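Local coordinates for probable transcriptional regulatory protein, Rv1404 (Mycobacterium tuberculosis, PDB 2NYX) that probably binds DNA as a transcription factor of the MarR family, whose members carry a winged helix-turn-helix and commonly act as dimers, at the interface of chains A and B. Residues are numbered along the deposited sequence; one frame, centred on the assembly and turned at random. Chains: chain A/B, Probable transcriptional regulatory protein, Rv1404.

Contact 1: the interface of chains A and B. Residues chain A 25-26, 28-29; chain B 28-29, 32, 45, 120.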
loop_
_atom_site.group_PDB
_atom_site.type_symbol
_atom_site.label_atom_id
_atom_site.label_comp_id
_atom_site.label_asym_id
_atom_site.label_seq_id
_atom_site.Cartn_x
_atom_site.Cartn_y
_atom_site.Cartn_z
ATOM N N SER A 25 -0.808 -6.244 -6.553
ATOM C CA SER A 25 -0.206 -5.093 -5.881
ATOM C C SER A 25 -1.209 -3.950 -5.671
ATOM O O SER A 25 -1.146 -3.241 -4.656
ATOM C CB SER A 25 1.023 -4.600 -6.641
ATOM O OG SER A 25 0.638 -3.919 -7.811
ATOM N N ARG A 26 -2.126 -3.786 -6.628
ATOM C CA ARG A 26 -3.220 -2.833 -6.510
ATOM C C ARG A 26 -4.194 -3.203 -5.403
ATOM O O ARG A 26 -4.717 -2.323 -4.712
ATOM C CB ARG A 26 -3.983 -2.720 -7.821
ATOM C CG ARG A 26 -3.273 -1.904 -8.849
ATOM C CD ARG A 26 -4.206 -1.510 -9.950
ATOM N NE ARG A 26 -3.574 -0.550 -10.836
ATOM C CZ ARG A 26 -4.152 -0.033 -11.905
ATOM N NH1 ARG A 26 -5.383 -0.392 -12.220
ATOM N NH2 ARG A 26 -3.497 0.834 -12.664
ATOM N N LEU A 28 -3.384 -4.886 -2.710
ATOM C CA LEU A 28 -2.712 -4.679 -1.430
ATOM C C LEU A 28 -2.649 -3.200 -1.070
ATOM O O LEU A 28 -2.801 -2.829 0.107
ATOM C CB LEU A 28 -1.325 -5.314 -1.419
ATOM C CG LEU A 28 -1.316 -6.842 -1.508
ATOM C CD1 LEU A 28 -0.013 -7.323 -2.088
ATOM C CD2 LEU A 28 -1.568 -7.488 -0.161
ATOM N N VAL A 29 -2.454 -2.355 -2.079
ATOM C CA VAL A 29 -2.552 -0.901 -1.885
ATOM C C VAL A 29 -3.950 -0.492 -1.423
ATOM O O VAL A 29 -4.090 0.307 -0.493
ATOM C CB VAL A 29 -2.130 -0.105 -3.130
ATOM C CG1 VAL A 29 -2.527 1.343 -2.988
ATOM C CG2 VAL A 29 -0.636 -0.194 -3.323
ATOM N N LEU B 28 6.125 -6.617 -1.974
ATOM C CA LEU B 28 5.250 -6.091 -3.005
ATOM C C LEU B 28 4.721 -4.734 -2.578
ATOM O O LEU B 28 4.698 -3.796 -3.379
ATOM C CB LEU B 28 4.083 -7.026 -3.285
ATOM C CG LEU B 28 3.823 -7.388 -4.753
ATOM C CD1 LEU B 28 2.368 -7.794 -4.964
ATOM C CD2 LEU B 28 4.240 -6.300 -5.743
ATOM N N VAL B 29 4.315 -4.641 -1.308
ATOM C CA VAL B 29 3.782 -3.408 -0.725
ATOM C C VAL B 29 4.808 -2.262 -0.729
ATOM O O VAL B 29 4.474 -1.132 -1.070
ATOM C CB VAL B 29 3.209 -3.658 0.699
ATOM C CG1 VAL B 29 3.094 -2.361 1.497
ATOM C CG2 VAL B 29 1.857 -4.335 0.608
ATOM N N SER B 32 5.208 -1.146 -4.267
ATOM C CA SER B 32 4.049 -0.344 -4.616
ATOM C C SER B 32 4.168 1.060 -4.035
ATOM O O SER B 32 3.991 2.045 -4.748
ATOM C CB SER B 32 2.770 -1.016 -4.139
ATOM O OG SER B 32 2.661 -2.327 -4.673
ATOM N N ILE B 45 -0.992 7.262 0.158
ATOM C CA ILE B 45 -1.533 6.003 -0.366
ATOM C C ILE B 45 -3.064 6.017 -0.549
ATOM O O ILE B 45 -3.551 5.590 -1.602
ATOM C CB ILE B 45 -1.020 4.755 0.444
ATOM C CG1 ILE B 45 0.469 4.525 0.145
ATOM C CG2 ILE B 45 -1.863 3.516 0.138
ATOM C CD1 ILE B 45 1.067 3.234 0.694
ATOM N N ARG B 120 6.051 0.574 -11.542
ATOM C CA ARG B 120 5.921 -0.570 -10.669
ATOM C C ARG B 120 6.020 -1.864 -11.475
ATOM O O ARG B 120 6.642 -2.838 -11.028
ATOM C CB ARG B 120 4.607 -0.514 -9.888
ATOM C CG ARG B 120 4.486 -1.565 -8.784
ATOM C CD ARG B 120 3.105 -1.562 -8.163
ATOM N NE ARG B 120 2.760 -0.223 -7.697
ATOM C CZ ARG B 120 1.565 0.153 -7.256
ATOM N NH1 ARG B 120 0.557 -0.706 -7.201
ATOM N NH2 ARG B 120 1.389 1.403 -6.860
#

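Contact 2: the interface of chains A and B. Residues chain A 10-12; chain B 133-134, 136-137.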
loop_
_atom_site.group_PDB
_atom_site.type_symbol
_atom_site.label_atom_id
_atom_site.label_comp_id
_atom_site.label_asym_id
_atom_site.label_seq_id
_atom_site.Cartn_x
_atom_site.Cartn_y
_atom_site.Cartn_z
ATOM N N ALA A 10 1.833 -25.338 -17.604
ATOM C CA ALA A 10 2.867 -24.293 -17.421
ATOM C C ALA A 10 3.732 -24.433 -18.687
ATOM O O ALA A 10 3.291 -25.093 -19.639
ATOM C CB ALA A 10 3.685 -24.530 -16.208
ATOM N N GLU A 11 4.933 -23.847 -18.770
ATOM C CA GLU A 11 5.512 -22.865 -17.866
ATOM C C GLU A 11 4.818 -21.533 -18.011
ATOM O O GLU A 11 4.169 -21.272 -19.022
ATOM C CB GLU A 11 6.960 -22.639 -18.267
ATOM C CG GLU A 11 7.988 -23.175 -17.327
ATOM C CD GLU A 11 9.370 -22.680 -17.690
ATOM O OE1 GLU A 11 9.502 -21.487 -18.039
ATOM O OE2 GLU A 11 10.324 -23.486 -17.634
ATOM N N GLU A 12 4.988 -20.676 -17.013
ATOM C CA GLU A 12 4.422 -19.336 -17.057
ATOM C C GLU A 12 5.499 -18.330 -17.422
ATOM O O GLU A 12 6.569 -18.308 -16.819
ATOM C CB GLU A 12 3.760 -18.980 -15.725
ATOM C CG GLU A 12 2.529 -19.832 -15.408
ATOM C CD GLU A 12 2.101 -19.763 -13.948
ATOM O OE1 GLU A 12 2.954 -19.479 -13.079
ATOM O OE2 GLU A 12 0.906 -20.010 -13.665
ATOM N N PRO B 133 13.250 -20.543 -13.996
ATOM C CA PRO B 133 12.182 -21.029 -14.868
ATOM C C PRO B 133 11.469 -22.267 -14.318
ATOM O O PRO B 133 10.267 -22.417 -14.530
ATOM C CB PRO B 133 12.915 -21.351 -16.177
ATOM C CG PRO B 133 14.112 -20.458 -16.168
ATOM C CD PRO B 133 14.525 -20.388 -14.723
ATOM N N ALA B 134 12.205 -23.120 -13.602
ATOM C CA ALA B 134 11.661 -24.352 -13.019
ATOM C C ALA B 134 10.503 -24.121 -12.044
ATOM O O ALA B 134 9.633 -24.983 -11.906
ATOM C CB ALA B 134 12.758 -25.148 -12.339
ATOM N N ARG B 136 8.338 -21.500 -12.153
ATOM C CA ARG B 136 7.299 -20.664 -12.758
ATOM C C ARG B 136 6.076 -21.497 -13.136
ATOM O O ARG B 136 5.727 -21.614 -14.313
ATOM C CB ARG B 136 7.851 -19.905 -13.969
ATOM C CG ARG B 136 9.023 -19.009 -13.619
ATOM C CD ARG B 136 9.630 -18.384 -14.839
ATOM N NE ARG B 136 10.774 -17.543 -14.505
ATOM C CZ ARG B 136 11.560 -16.967 -15.411
ATOM N NH1 ARG B 136 11.318 -17.135 -16.706
ATOM N NH2 ARG B 136 12.584 -16.214 -15.027
ATOM N N HIS B 137 5.450 -22.093 -12.124
ATOM C CA HIS B 137 4.251 -22.899 -12.291
ATOM C C HIS B 137 3.284 -22.591 -11.156
ATOM O O HIS B 137 3.704 -22.411 -10.016
ATOM C CB HIS B 137 4.576 -24.392 -12.261
ATOM C CG HIS B 137 5.700 -24.803 -13.161
ATOM N ND1 HIS B 137 5.496 -25.331 -14.418
ATOM C CD2 HIS B 137 7.039 -24.808 -12.967
ATOM C CE1 HIS B 137 6.661 -25.621 -14.970
ATOM N NE2 HIS B 137 7.615 -25.316 -14.107
HETATM O O HOH W 1 8.937 -18.685 -18.175
HETATM O O HOH W 2 9.933 -25.259 -15.528
#

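Contact 1: the interface of chains A and B
A:Ser25, A:Leu28 and A:Val29 lie on one face of helix 14-39 of chain A and meet B:Leu28, B:Val29 and B:Ser32 of helix 26-39 of chain B, with every one of these backbones at helical phi and psi; B:Ile45, at the start of helix 45-57, and B:Arg120 of helix 107-128 join from the flanks. The interface is a helix-helix contact between two copies of one protein, as expected for the dimerisation region of a MarR-type regulator, although the copies do not pair as an exact two-fold. The small side chain of A:Ser25 probably allows the close approach of chain B: its CB is 3.7 Å from B:Leu28 CD2 and also faces the hydroxyl of B:Ser32. That hydroxyl, OG anti to the carbonyl carbon (chi1 -57°), turns back to its own helix and donates to B:Leu28 O at 2.8 Å, so it has a partner there within a largely apolar surface. The two Leu28 side chains cross at about a right angle and touch tip to tip, CD1 to CD1 at 3.8 Å, and B:Val29 CG2 meets A:Leu28 CB at 3.9 Å. Branched A:Val29 serves two neighbours at once: CG2 packs on B:Ser32 CB at 3.6 Å, while CG1 reaches B:Ile45 CG2 at 3.9 Å. B:Arg120 has the length to span from its own helix, and its chain bends at chi3 (-54°) to lay the guanidinium with one face over B:Ser32 CB. In the plane of that group, at its edge, NH1 donates a long but nearly straight hydrogen bond to A:Ser25 OG, 3.3 Å with 167° at the hydrogen.

Contact 2: the interface of chains A and B
The N-terminal arm of chain A, A:Ala10 to A:Glu12 ahead of helix 14-39, runs along the 3-10 turn B:133-135 and the residues that follow it, B:Arg136 and B:His137. A backbone bond fastens the arm: A:Glu12 N donates to B:Arg136 O at 3.0 Å, a contact that depends on no side chain. A:Glu11, extended beyond CG, has more of its own surface buried against chain B than any other residue of this contact. Its side chain lies alongside B:Pro133, whose ring forms a rigid wall, and points the same way, with its carboxylate end near the proline carbonyl. Further back, A:Glu11 CG packs against B:His137 CE1 at 3.6 Å, and the carboxylate and imidazole planes stand 83° apart. The still shorter approach of A:Ala10 CB to the histidine ring is too close to be real and carries no weight; A:Ala10 and A:Glu11 also each follow a peptide modelled as cis.

Each carboxylate oxygen of A:Glu11 meets a water. A:Glu11 OE2 and B:Pro133 O, both acceptors, lie 3.3 Å apart with no hydrogen bond assigned between them. Water 2, 2.8 Å from A:Glu11 OE2, bonds to both and to B:His137 NE2, which probably eases the meeting of the two oxygens. Water 1 is shared by A:Glu11 OE1, A:Glu12 O and B:Arg136 NH1; it sits in the guanidinium plane, at the edge, 3.2 Å from B:Arg136 NH1. B:Arg136 suits this place because its long chain, extended from CG to NE with CG anti to the carbonyl carbon (chi1 -59°), carries the positive end out to that water. A:Glu11 OE1 remains 4.9 Å from B:Arg136 NH1, so any attraction between these opposite charges probably acts through space and through the water. Together the backbone bond and water bridges tether the arm of one subunit to its neighbour, which probably helps to hold the dimer.

About 24 Å separates the centres of contact 1 and contact 2, measured over their C-alpha atoms, and they have no residue in common. Chain A links them directly: the arm in contact 2 leads into helix 14-39, whose middle supplies its side of contact 1. Chain B contributes different parts of its fold to each. The same subunit pair is therefore joined by a largely apolar helix contact and by a hydrated peripheral clasp. Such dispersed attachment would help to fix the relative placement of the subunits, and with it, probably, of their DNA-binding regions.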